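Local coordinates for MaoC domain protein dehydratase (Chloroflexus aurantiacus, PDB 4E3E) that catalyses the reversible dehydration of beta-methylmalyl-CoA to mesaconyl-CoA in the glyoxylate assimilation cycle of carbon dioxide fixation, at residues 33-38 against 222-227; 193-198 against 265-270; 89-94 against 163-168; 169-174 against 307-312; 50-55 against 188-193. One frame throughout, in Å; residues are numbered along the deposited sequence.

Contact 1. Residues 33-38 against 222-227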
# COMPACT_ATOMS: atom_id res chain seq x y z
N VAL A 33 -1.70 9.78 -0.09
CA VAL A 33 -3.04 9.89 0.48
C VAL A 33 -3.74 8.53 0.58
O VAL A 33 -4.30 8.20 1.62
CB VAL A 33 -3.90 10.85 -0.32
CG1 VAL A 33 -5.36 10.79 0.15
CG2 VAL A 33 -3.34 12.26 -0.20
N ALA A 34 -3.70 7.74 -0.50
CA ALA A 34 -4.41 6.47 -0.52
C ALA A 34 -3.77 5.47 0.44
O ALA A 34 -4.48 4.75 1.13
CB ALA A 34 -4.47 5.90 -1.94
N LEU A 35 -2.43 5.45 0.48
CA LEU A 35 -1.72 4.58 1.40
C LEU A 35 -2.07 4.87 2.86
O LEU A 35 -2.31 3.94 3.65
CB LEU A 35 -0.20 4.69 1.19
CG LEU A 35 0.39 3.63 0.27
CD1 LEU A 35 1.80 4.04 -0.08
CD2 LEU A 35 0.41 2.26 0.94
N TYR A 36 -2.06 6.15 3.22
CA TYR A 36 -2.42 6.61 4.57
C TYR A 36 -3.85 6.17 4.93
O TYR A 36 -4.10 5.62 6.01
CB TYR A 36 -2.25 8.15 4.68
CG TYR A 36 -2.40 8.66 6.10
CD1 TYR A 36 -1.31 8.60 6.99
CD2 TYR A 36 -3.63 9.14 6.58
CE1 TYR A 36 -1.44 9.04 8.30
CE2 TYR A 36 -3.77 9.57 7.90
CZ TYR A 36 -2.67 9.51 8.76
OH TYR A 36 -2.78 9.91 10.07
N THR A 37 -4.80 6.37 4.00
CA THR A 37 -6.16 5.83 4.19
C THR A 37 -6.15 4.31 4.45
O THR A 37 -6.85 3.83 5.33
CB THR A 37 -7.04 6.15 3.00
OG1 THR A 37 -7.07 7.57 2.84
CG2 THR A 37 -8.48 5.61 3.20
N SER A 38 -5.33 3.57 3.69
CA SER A 38 -5.34 2.10 3.73
C SER A 38 -4.67 1.58 4.99
O SER A 38 -4.81 0.41 5.36
CB SER A 38 -4.64 1.54 2.48
OG SER A 38 -3.21 1.66 2.54
N THR A 222 5.80 3.43 8.43
CA THR A 222 7.11 4.02 8.80
C THR A 222 7.99 4.30 7.56
O THR A 222 8.68 5.34 7.49
CB THR A 222 7.82 3.13 9.84
OG1 THR A 222 6.90 2.85 10.91
CG2 THR A 222 9.08 3.83 10.42
N ARG A 223 7.95 3.39 6.56
CA ARG A 223 8.66 3.60 5.28
C ARG A 223 8.04 4.71 4.45
O ARG A 223 8.76 5.45 3.75
CB ARG A 223 8.73 2.30 4.47
CG ARG A 223 9.79 1.33 4.99
CD ARG A 223 9.60 -0.07 4.40
NE ARG A 223 10.80 -0.86 4.57
CZ ARG A 223 10.84 -2.19 4.68
NH1 ARG A 223 9.72 -2.91 4.66
NH2 ARG A 223 12.02 -2.79 4.83
N LEU A 224 6.72 4.84 4.52
CA LEU A 224 6.02 5.92 3.81
C LEU A 224 6.56 7.26 4.31
O LEU A 224 6.72 8.22 3.54
CB LEU A 224 4.50 5.83 4.00
CG LEU A 224 3.66 6.92 3.31
CD1 LEU A 224 3.72 6.77 1.79
CD2 LEU A 224 2.21 6.88 3.79
N TYR A 225 6.86 7.30 5.61
CA TYR A 225 7.39 8.50 6.26
C TYR A 225 8.90 8.66 6.05
O TYR A 225 9.48 9.69 6.44
CB TYR A 225 7.07 8.49 7.78
CG TYR A 225 5.60 8.20 8.08
CD1 TYR A 225 4.57 8.71 7.24
CD2 TYR A 225 5.24 7.43 9.17
CE1 TYR A 225 3.24 8.42 7.50
CE2 TYR A 225 3.91 7.15 9.45
CZ TYR A 225 2.92 7.64 8.62
OH TYR A 225 1.63 7.35 8.90
N GLN A 226 9.52 7.65 5.42
CA GLN A 226 10.99 7.61 5.24
C GLN A 226 11.68 7.82 6.62
O GLN A 226 12.67 8.55 6.77
CB GLN A 226 11.42 8.59 4.13
CG GLN A 226 11.00 8.10 2.73
CD GLN A 226 11.04 9.22 1.72
OE1 GLN A 226 10.51 10.30 1.98
NE2 GLN A 226 11.69 8.99 0.57
N ASN A 227 11.08 7.18 7.61
CA ASN A 227 11.55 7.19 9.00
C ASN A 227 12.39 5.93 9.14
O ASN A 227 11.92 4.84 8.84
CB ASN A 227 10.32 7.21 9.94
CG ASN A 227 10.68 6.99 11.43
OD1 ASN A 227 11.68 6.37 11.78
ND2 ASN A 227 9.82 7.50 12.31
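Apolar packing between L35 and L224 brings helix 30-40 against the C-terminal turn of helix 215-224. The two leucines meet at an oblique angle, CD1 of L35 lying 3.8 Å from CD1 of L224, while the second methyl, CD2 of L224, rests 4.2 Å from CB of L35. With CG of L224 anti to the backbone N (chi1 179°), the branched end reaches across to helix 30-40.

The aromatic part pairs Y36 with Y225, whose side chains run nearly perpendicular. The hydroxyl of Y225 comes up at the edge of the Y36 ring, close to the ring plane, with OH 3.6 Å from CE1 of Y36. No hydrogen bond joins the two segments. The polar ends are served elsewhere: Y225 OH pairs with Y40 OH, and Y36 OH with S255 OG.

Among the polar contacts inside the segments, OG of S38 donates to O of L35 (2.7 Å), and the same OG meets NE2 of Q220 on a neighbouring subunit. Q226, with positive phi, closes helix 215-224 in a Schellman motif.

Y36 also touches D64, a residue assigned by similarity to the substrate site, which places this tyrosine beside that site. All four touching residues are buried, so the contact is an apolar seam with a hydroxyl set against aromatic C-H groups, and both tyrosine hydroxyls are already hydrogen-bonded outside it.

Contact 2. Residues 193-198 against 265-270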
# COMPACT_ATOMS: atom_id res chain seq x y z
N ASN A 193 -24.33 14.63 13.57
CA ASN A 193 -25.14 15.82 13.83
C ASN A 193 -24.54 16.71 14.91
O ASN A 193 -24.91 17.88 15.01
CB ASN A 193 -26.57 15.44 14.18
CG ASN A 193 -27.30 14.79 13.02
OD1 ASN A 193 -27.17 15.23 11.88
ND2 ASN A 193 -28.06 13.75 13.31
N TYR A 194 -23.62 16.16 15.70
CA TYR A 194 -22.99 16.89 16.79
C TYR A 194 -21.97 17.92 16.31
O TYR A 194 -20.98 17.58 15.65
CB TYR A 194 -22.36 15.92 17.80
CG TYR A 194 -23.40 15.07 18.52
CD1 TYR A 194 -24.22 15.63 19.50
CD2 TYR A 194 -23.57 13.73 18.21
CE1 TYR A 194 -25.18 14.87 20.16
CE2 TYR A 194 -24.53 12.96 18.86
CZ TYR A 194 -25.33 13.54 19.83
OH TYR A 194 -26.28 12.78 20.48
N LEU A 195 -22.22 19.18 16.64
CA LEU A 195 -21.33 20.28 16.27
C LEU A 195 -20.61 20.83 17.51
O LEU A 195 -20.79 20.32 18.62
CB LEU A 195 -22.11 21.37 15.51
CG LEU A 195 -22.69 20.92 14.17
CD1 LEU A 195 -23.56 22.02 13.54
CD2 LEU A 195 -21.58 20.51 13.20
N TRP A 196 -19.78 21.85 17.30
CA TRP A 196 -18.98 22.45 18.37
C TRP A 196 -19.81 22.79 19.58
O TRP A 196 -19.43 22.48 20.72
CB TRP A 196 -18.28 23.68 17.81
CG TRP A 196 -17.43 24.51 18.74
CD1 TRP A 196 -16.07 24.33 19.07
CD2 TRP A 196 -17.82 25.77 19.41
NE1 TRP A 196 -15.64 25.34 19.91
CE2 TRP A 196 -16.64 26.24 20.14
CE3 TRP A 196 -19.00 26.51 19.49
CZ2 TRP A 196 -16.66 27.40 20.91
CZ3 TRP A 196 -19.01 27.68 20.26
CH2 TRP A 196 -17.87 28.11 20.96
N ASP A 197 -20.97 23.40 19.34
CA ASP A 197 -21.89 23.80 20.40
C ASP A 197 -22.36 22.64 21.27
O ASP A 197 -22.70 22.86 22.43
CB ASP A 197 -23.12 24.50 19.80
CG ASP A 197 -22.74 25.52 18.73
OD1 ASP A 197 -22.15 25.12 17.71
OD2 ASP A 197 -23.05 26.72 18.91
N ASP A 198 -22.36 21.42 20.74
CA ASP A 198 -23.00 20.28 21.41
C ASP A 198 -22.07 19.49 22.33
O ASP A 198 -22.53 18.66 23.11
CB ASP A 198 -23.65 19.34 20.39
CG ASP A 198 -24.52 20.08 19.40
OD1 ASP A 198 -25.34 20.93 19.82
OD2 ASP A 198 -24.40 19.81 18.18
N LEU A 265 -16.15 11.91 17.32
CA LEU A 265 -15.62 13.24 16.99
C LEU A 265 -15.60 13.49 15.48
O LEU A 265 -14.69 14.15 14.97
CB LEU A 265 -14.22 13.42 17.60
CG LEU A 265 -14.18 13.63 19.12
CD1 LEU A 265 -12.80 13.35 19.69
CD2 LEU A 265 -14.67 15.03 19.50
N ALA A 266 -16.60 12.99 14.76
CA ALA A 266 -16.64 13.05 13.29
C ALA A 266 -16.52 14.47 12.72
O ALA A 266 -15.92 14.66 11.66
CB ALA A 266 -17.90 12.37 12.76
N ASN A 267 -17.07 15.48 13.41
CA ASN A 267 -16.99 16.85 12.89
C ASN A 267 -15.71 17.60 13.27
O ASN A 267 -15.54 18.77 12.90
CB ASN A 267 -18.26 17.66 13.23
CG ASN A 267 -19.44 17.26 12.38
OD1 ASN A 267 -20.54 16.98 12.88
ND2 ASN A 267 -19.23 17.20 11.07
N ALA A 268 -14.81 16.91 14.00
CA ALA A 268 -13.48 17.46 14.28
C ALA A 268 -12.66 17.34 12.99
O ALA A 268 -11.82 16.44 12.85
CB ALA A 268 -12.80 16.72 15.43
N LEU A 269 -12.92 18.25 12.07
CA LEU A 269 -12.51 18.07 10.68
C LEU A 269 -11.01 17.97 10.45
O LEU A 269 -10.56 17.25 9.54
CB LEU A 269 -13.10 19.15 9.80
CG LEU A 269 -14.59 18.96 9.54
CD1 LEU A 269 -15.01 19.98 8.50
CD2 LEU A 269 -14.96 17.52 9.12
N SER A 270 -10.23 18.68 11.28
CA SER A 270 -8.78 18.67 11.14
C SER A 270 -8.13 19.03 12.45
O SER A 270 -8.76 19.68 13.31
CB SER A 270 -8.33 19.65 10.05
OG SER A 270 -8.57 20.99 10.46
O HOH W 1 -18.96 15.41 15.71
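Two connecting loops, one leading from helix 187-190 toward strand 204-212 and one from helix 250-265 to strand 270-278, meet where Y194 and L195 face N267. N267 is the third residue of a type I turn running from L265 to A268, and A268 in turn centres an inverse gamma turn. The tight bend aims the N267 side chain at the other loop, where its CG lies 3.6 Å from O of Y194 and 4.0 Å from CD2 of L195. The methyl of L195 reaches this amide because CG of the leucine stands anti to the carbonyl carbon (chi1 -64°). A water bridges the backbones, accepting from N of N267 at 3.0 Å and donating to O of Y194 at 3.0 Å. Within the first loop, N of L195 gives an almost straight bond (175°) to OD2 of D198, on the anti side of the carboxylate and 26° out of its plane; this carboxylate also forms a salt bridge with R351. Cutting the N267 side chain back to an alanine is likely to leave CD2 of L195 without its amide neighbour and to open a gap beside the Y194 carbonyl. The backbones are thus linked through one shared water, with a leucine methyl beside a buried amide.

Contact 3. Residues 89-94 against 163-168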
# COMPACT_ATOMS: atom_id res chain seq x y z
N GLY A 89 8.60 14.07 24.66
CA GLY A 89 7.42 14.93 24.57
C GLY A 89 7.42 15.78 23.32
O GLY A 89 8.40 15.78 22.56
N TYR A 90 6.31 16.50 23.11
CA TYR A 90 6.15 17.46 22.02
C TYR A 90 5.55 18.70 22.67
O TYR A 90 4.91 18.61 23.73
CB TYR A 90 5.14 16.95 20.97
CG TYR A 90 5.39 15.55 20.44
CD1 TYR A 90 4.89 14.44 21.10
CD2 TYR A 90 6.10 15.35 19.25
CE1 TYR A 90 5.10 13.16 20.63
CE2 TYR A 90 6.31 14.06 18.75
CZ TYR A 90 5.81 12.97 19.44
OH TYR A 90 6.02 11.70 18.97
N ALA A 91 5.75 19.86 22.04
CA ALA A 91 5.09 21.09 22.48
C ALA A 91 5.04 22.05 21.32
O ALA A 91 5.85 21.96 20.39
CB ALA A 91 5.84 21.72 23.65
N GLY A 92 4.07 22.96 21.37
CA GLY A 92 3.99 24.06 20.41
C GLY A 92 3.94 23.58 18.97
O GLY A 92 4.56 24.18 18.09
N GLY A 93 3.20 22.50 18.74
CA GLY A 93 3.03 21.97 17.38
C GLY A 93 1.95 22.74 16.65
O GLY A 93 0.77 22.44 16.82
N ARG A 94 2.36 23.72 15.85
CA ARG A 94 1.42 24.61 15.15
C ARG A 94 1.38 24.26 13.66
O ARG A 94 2.41 24.32 12.98
CB ARG A 94 1.86 26.07 15.31
CG ARG A 94 0.95 27.09 14.62
CD ARG A 94 1.54 28.48 14.68
NE ARG A 94 2.80 28.56 13.93
CZ ARG A 94 2.88 28.85 12.64
NH1 ARG A 94 1.78 29.08 11.93
NH2 ARG A 94 4.07 28.90 12.05
N PRO A 163 14.72 24.76 27.50
CA PRO A 163 13.88 25.88 27.08
C PRO A 163 12.55 25.89 27.85
O PRO A 163 12.14 24.85 28.38
CB PRO A 163 13.64 25.60 25.60
CG PRO A 163 13.69 24.11 25.49
CD PRO A 163 14.67 23.64 26.54
N ASP A 164 11.91 27.06 27.92
CA ASP A 164 10.54 27.14 28.40
C ASP A 164 9.66 26.52 27.32
O ASP A 164 9.87 26.79 26.14
CB ASP A 164 10.11 28.58 28.66
CG ASP A 164 10.97 29.27 29.71
OD1 ASP A 164 11.40 28.61 30.69
OD2 ASP A 164 11.22 30.48 29.55
N LEU A 165 8.72 25.68 27.73
CA LEU A 165 7.87 24.95 26.78
C LEU A 165 6.44 25.46 26.91
O LEU A 165 5.92 25.56 28.01
CB LEU A 165 7.93 23.44 27.06
CG LEU A 165 9.29 22.76 26.91
CD1 LEU A 165 9.28 21.40 27.59
CD2 LEU A 165 9.69 22.64 25.45
N PRO A 166 5.80 25.83 25.78
CA PRO A 166 4.41 26.26 25.88
C PRO A 166 3.51 25.09 26.28
O PRO A 166 3.74 23.97 25.85
CB PRO A 166 4.08 26.72 24.46
CG PRO A 166 5.05 26.00 23.58
CD PRO A 166 6.31 25.89 24.40
N ASP A 167 2.50 25.35 27.10
CA ASP A 167 1.56 24.29 27.49
C ASP A 167 0.67 23.88 26.31
O ASP A 167 0.24 22.73 26.21
CB ASP A 167 0.70 24.76 28.66
CG ASP A 167 -0.33 23.73 29.07
OD1 ASP A 167 0.01 22.75 29.75
OD2 ASP A 167 -1.50 23.93 28.71
N SER A 168 0.38 24.84 25.43
CA SER A 168 -0.48 24.59 24.28
C SER A 168 -0.16 25.64 23.23
O SER A 168 0.44 26.68 23.55
CB SER A 168 -1.97 24.69 24.67
OG SER A 168 -2.28 25.97 25.23
O HOH W 2 2.31 22.90 23.60
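L165 is the first residue of the 163-168 loop to touch strand 84-95: its CD2 methyl lies 4.3 Å from CB of A91, a light apolar contact. CB of A91 is directed at the loop and reaches P166 as well.

P166 follows and carries most of the contact. Its ring rests alongside the strand backbone, with CG 3.9 Å from CA of G92, while CD of P166 approaches CB of A91 to 4.3 Å. The carbonyl of the same proline lies over the methyl of A91, its O being 3.8 Å from that CB. A water then links the two chains, accepting from N of G92 (2.8 Å) and donating to O of P166 (2.9 Å), so the peptide groups are joined through solvent with no direct hydrogen bond between them. Glycine suits position 92 on two counts: its phi is positive (57°), and a beta carbon there would come within 3.2 Å of CG of P166, which is tight.

Beyond the proline, D167 swings out and S168 comes back beside G92. The beta carbon of D167 points away from the strand, and its carboxylate forms a salt bridge with R311. S168 carries the loop on toward residues 169-174.

Strand 84-95 is itself held on both flanks, A91 bonding through its backbone to I143 of strand 138-149 and G93 to I274 of strand 270-278. The loop thus lies across the middle of the antiparallel sheet of this HotDog-clan protein, with L165 extending onto I143 and W145 of strand 138-149.

Contact 4. Residues 169-174 against 307-312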
# COMPACT_ATOMS: atom_id res chain seq x y z
N VAL A 169 -0.54 25.38 21.99
CA VAL A 169 -0.53 26.41 20.95
C VAL A 169 -1.71 27.35 21.23
O VAL A 169 -2.84 26.88 21.28
CB VAL A 169 -0.66 25.80 19.54
CG1 VAL A 169 -0.76 26.90 18.47
CG2 VAL A 169 0.52 24.85 19.24
N PRO A 170 -1.45 28.66 21.41
CA PRO A 170 -2.55 29.59 21.69
C PRO A 170 -3.58 29.64 20.55
O PRO A 170 -3.21 29.57 19.38
CB PRO A 170 -1.86 30.96 21.81
CG PRO A 170 -0.44 30.65 22.12
CD PRO A 170 -0.13 29.33 21.46
N VAL A 171 -4.85 29.77 20.92
CA VAL A 171 -5.94 29.81 19.95
C VAL A 171 -5.72 30.95 18.93
O VAL A 171 -6.14 30.84 17.77
CB VAL A 171 -7.32 29.88 20.67
CG1 VAL A 171 -7.60 31.27 21.24
CG2 VAL A 171 -8.44 29.47 19.73
N THR A 172 -5.03 32.01 19.35
CA THR A 172 -4.73 33.13 18.47
C THR A 172 -3.65 32.78 17.44
O THR A 172 -3.46 33.52 16.48
CB THR A 172 -4.30 34.37 19.27
OG1 THR A 172 -3.31 33.99 20.23
CG2 THR A 172 -5.50 34.97 20.01
N ASP A 173 -2.95 31.66 17.63
CA ASP A 173 -1.93 31.19 16.68
C ASP A 173 -2.44 30.14 15.67
O ASP A 173 -1.71 29.75 14.77
CB ASP A 173 -0.71 30.59 17.41
CG ASP A 173 0.15 31.65 18.10
OD1 ASP A 173 -0.04 32.85 17.87
OD2 ASP A 173 1.03 31.26 18.88
N LEU A 174 -3.67 29.68 15.85
CA LEU A 174 -4.20 28.61 15.00
C LEU A 174 -4.54 29.10 13.60
O LEU A 174 -5.14 30.14 13.45
CB LEU A 174 -5.46 27.99 15.61
CG LEU A 174 -5.35 27.38 17.01
CD1 LEU A 174 -6.68 26.78 17.43
CD2 LEU A 174 -4.28 26.31 17.05
N ILE A 307 -16.65 28.34 12.91
CA ILE A 307 -15.78 27.27 13.36
C ILE A 307 -15.27 27.61 14.75
O ILE A 307 -14.99 28.77 15.04
CB ILE A 307 -14.56 27.09 12.41
CG1 ILE A 307 -15.03 26.62 11.03
CG2 ILE A 307 -13.58 26.04 12.96
CD1 ILE A 307 -13.95 26.58 9.98
N GLY A 308 -15.16 26.60 15.61
CA GLY A 308 -14.61 26.75 16.95
C GLY A 308 -13.52 25.73 17.18
O GLY A 308 -13.33 24.80 16.38
N ALA A 309 -12.79 25.89 18.28
CA ALA A 309 -11.75 24.94 18.65
C ALA A 309 -12.15 24.11 19.85
O ALA A 309 -12.85 24.58 20.75
CB ALA A 309 -10.44 25.66 18.93
N LEU A 310 -11.69 22.87 19.86
CA LEU A 310 -11.78 22.03 21.06
C LEU A 310 -10.39 21.52 21.37
O LEU A 310 -9.66 21.08 20.48
CB LEU A 310 -12.71 20.84 20.85
CG LEU A 310 -14.19 21.07 20.54
CD1 LEU A 310 -14.85 19.77 20.10
CD2 LEU A 310 -14.94 21.67 21.74
N ARG A 311 -10.02 21.62 22.64
CA ARG A 311 -8.79 21.01 23.10
C ARG A 311 -9.18 19.62 23.56
O ARG A 311 -10.05 19.47 24.42
CB ARG A 311 -8.13 21.81 24.22
CG ARG A 311 -6.77 21.23 24.64
CD ARG A 311 -6.10 22.05 25.74
NE ARG A 311 -4.75 21.55 26.03
CZ ARG A 311 -3.85 22.19 26.77
NH1 ARG A 311 -4.13 23.37 27.32
NH2 ARG A 311 -2.65 21.65 26.97
N VAL A 312 -8.54 18.61 22.97
CA VAL A 312 -8.92 17.22 23.18
C VAL A 312 -7.73 16.45 23.71
O VAL A 312 -6.60 16.64 23.24
CB VAL A 312 -9.41 16.58 21.85
CG1 VAL A 312 -9.81 15.10 22.04
CG2 VAL A 312 -10.56 17.38 21.24
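The backbones stay well apart, V171 and A309 being the nearest pair with 7.7 Å between their CA atoms, and no hydrogen bond crosses from the loop to strand 307-318. V171, at the start of a short run with helical backbone angles, opens a turn tightened by a bond from N of D173 to O of P170 (2.7 Å).

The side chains do the joining, and they converge on a single methyl. CB of A309 is directed at the loop and meets CD1 of L174 at 4.2 Å and CG2 of V171 at 4.4 Å. The turn brings these two residues, three apart in sequence, to bear on the same alanine. CG of L174 stands anti to its carbonyl carbon (chi1 -59°), and the extended second torsion (-178°) carries CD1 out to the methyl. L174 also packs on A272 and A273 of strand 270-278 and on T345 of strand 338-349 of the same sheet, while V171 touches I301 in a loop.

The strand keeps its place through backbone bonds, those of A309 to M299 and of L310 to V346 among them, and the A309 carbonyl accepts a hydrogen bond from NE1 of W196. With only 66 Å² buried and distances of 4.2 Å or more, the contact is a light apolar one: the loop is laid on the sheet by dispersion and by excluding water from A309, and the polar ties of this region, such as that of R311 to D343, lie outside the contact.

Contact 5. Residues 50-55 against 188-193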
# COMPACT_ATOMS: atom_id res chain seq x y z
N THR A 50 -12.61 15.57 -2.37
CA THR A 50 -12.28 16.86 -2.96
C THR A 50 -13.49 17.80 -3.03
O THR A 50 -13.37 18.95 -2.60
CB THR A 50 -11.54 16.68 -4.31
OG1 THR A 50 -10.15 16.51 -4.04
CG2 THR A 50 -11.71 17.89 -5.24
N PRO A 51 -14.66 17.31 -3.51
CA PRO A 51 -15.79 18.25 -3.50
C PRO A 51 -16.21 18.73 -2.09
O PRO A 51 -16.58 19.89 -1.93
CB PRO A 51 -16.91 17.46 -4.20
CG PRO A 51 -16.18 16.44 -5.03
CD PRO A 51 -15.03 16.03 -4.15
N PHE A 52 -16.11 17.87 -1.09
CA PHE A 52 -16.40 18.27 0.28
C PHE A 52 -15.43 19.37 0.71
O PHE A 52 -15.85 20.41 1.22
CB PHE A 52 -16.32 17.06 1.23
CG PHE A 52 -16.74 17.36 2.65
CD1 PHE A 52 -15.82 17.85 3.57
CD2 PHE A 52 -18.07 17.13 3.07
CE1 PHE A 52 -16.20 18.13 4.88
CE2 PHE A 52 -18.45 17.39 4.38
CZ PHE A 52 -17.52 17.90 5.29
N ALA A 53 -14.13 19.16 0.47
CA ALA A 53 -13.11 20.14 0.81
C ALA A 53 -13.31 21.45 0.06
O ALA A 53 -13.19 22.55 0.64
CB ALA A 53 -11.72 19.58 0.57
N GLN A 54 -13.67 21.35 -1.22
CA GLN A 54 -13.93 22.56 -2.02
C GLN A 54 -15.14 23.36 -1.55
O GLN A 54 -15.13 24.59 -1.64
CB GLN A 54 -14.07 22.22 -3.50
CG GLN A 54 -12.73 21.87 -4.13
CD GLN A 54 -12.86 21.24 -5.50
OE1 GLN A 54 -13.92 20.77 -5.88
NE2 GLN A 54 -11.76 21.22 -6.24
N SER A 55 -16.15 22.68 -1.02
CA SER A 55 -17.33 23.38 -0.49
C SER A 55 -16.96 24.19 0.77
O SER A 55 -17.71 25.06 1.20
CB SER A 55 -18.45 22.41 -0.16
OG SER A 55 -18.14 21.67 1.01
N ALA A 188 -24.81 14.63 7.06
CA ALA A 188 -24.84 13.20 6.77
C ALA A 188 -23.51 12.77 6.15
O ALA A 188 -22.96 11.73 6.52
CB ALA A 188 -26.01 12.86 5.84
N HIS A 189 -22.98 13.56 5.23
CA HIS A 189 -21.68 13.26 4.64
C HIS A 189 -20.57 13.34 5.66
O HIS A 189 -19.67 12.51 5.64
CB HIS A 189 -21.39 14.18 3.44
CG HIS A 189 -22.12 13.78 2.17
ND1 HIS A 189 -21.95 14.44 1.01
CD2 HIS A 189 -23.00 12.73 1.91
CE1 HIS A 189 -22.70 13.86 0.05
NE2 HIS A 189 -23.35 12.81 0.61
N ALA A 190 -20.61 14.33 6.56
CA ALA A 190 -19.57 14.47 7.56
C ALA A 190 -19.60 13.27 8.52
O ALA A 190 -18.56 12.77 8.92
CB ALA A 190 -19.72 15.77 8.33
N GLY A 191 -20.80 12.82 8.88
CA GLY A 191 -20.95 11.64 9.69
C GLY A 191 -21.50 11.86 11.09
O GLY A 191 -21.59 10.92 11.87
N SER A 192 -21.88 13.09 11.42
CA SER A 192 -22.47 13.36 12.73
C SER A 192 -23.31 14.62 12.72
O SER A 192 -23.05 15.55 11.96
CB SER A 192 -21.38 13.48 13.82
OG SER A 192 -21.96 13.75 15.09
N ASN A 193 -24.33 14.63 13.57
CA ASN A 193 -25.14 15.82 13.83
C ASN A 193 -24.54 16.71 14.91
O ASN A 193 -24.91 17.88 15.01
CB ASN A 193 -26.57 15.44 14.18
CG ASN A 193 -27.30 14.79 13.02
OD1 ASN A 193 -27.17 15.23 11.88
ND2 ASN A 193 -28.06 13.75 13.31
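The phenyl ring of F52 meets the end of helix 187-190 obliquely, with the methyl of A190 and the beta carbon of H189 as its neighbours. CZ of the ring lies 4.3 Å from CB of A190, and CE2 of F52 stands 4.5 Å from CB of H189. The imidazole leads away from the phenylalanine, so H189 offers its beta carbon to F52 and no ring stacking is involved. CG of F52 is anti to the backbone N (chi1 -174°), which extends the ring from helix 50-55 toward the other helix, the CA atoms of F52 and H189 being 8.5 Å apart.

On the first helix, OG of S55 donates to O of F52 at 2.6 Å, tilted 20° from the carbonyl plane. On the second, G191 ends the helical run with a positive phi (113°), at backbone angles where any beta carbon would collide with the carbonyl oxygen of A190.

The contact is purely apolar and joins two short helices on the periphery of the subunit, its centre about 24 Å from the centre of the chain. A45 of helix 45-48 packs on the phenylalanine, A190 packs on Y185 and N267, and a neighbouring subunit closes in with its H22 against H189 and its T104 against P51.

Overall arrangement
From the N terminus, contact 1 opens at 33-38, contact 5 at 50-55 and contact 3 at 89-94. Contact 3 closes first, at 163-168, nested within contact 5, which closes at 188-193 inside contact 1. Contact 4 opens at 169-174 and so crosses contacts 5 and 1. Contact 2 starts at N193, shared with contact 5, and crosses contact 1, which closes at 222-227; contact 2 closes at 265-270, inside contact 4, which closes last, at 307-312. Contacts 3 and 4 lay the linker after strand 138-149 on the sheet and meet through D167 and R311; W196 and A309 join contacts 2 and 4. Contacts 1 and 5 tie helices together, and both touch a neighbouring subunit.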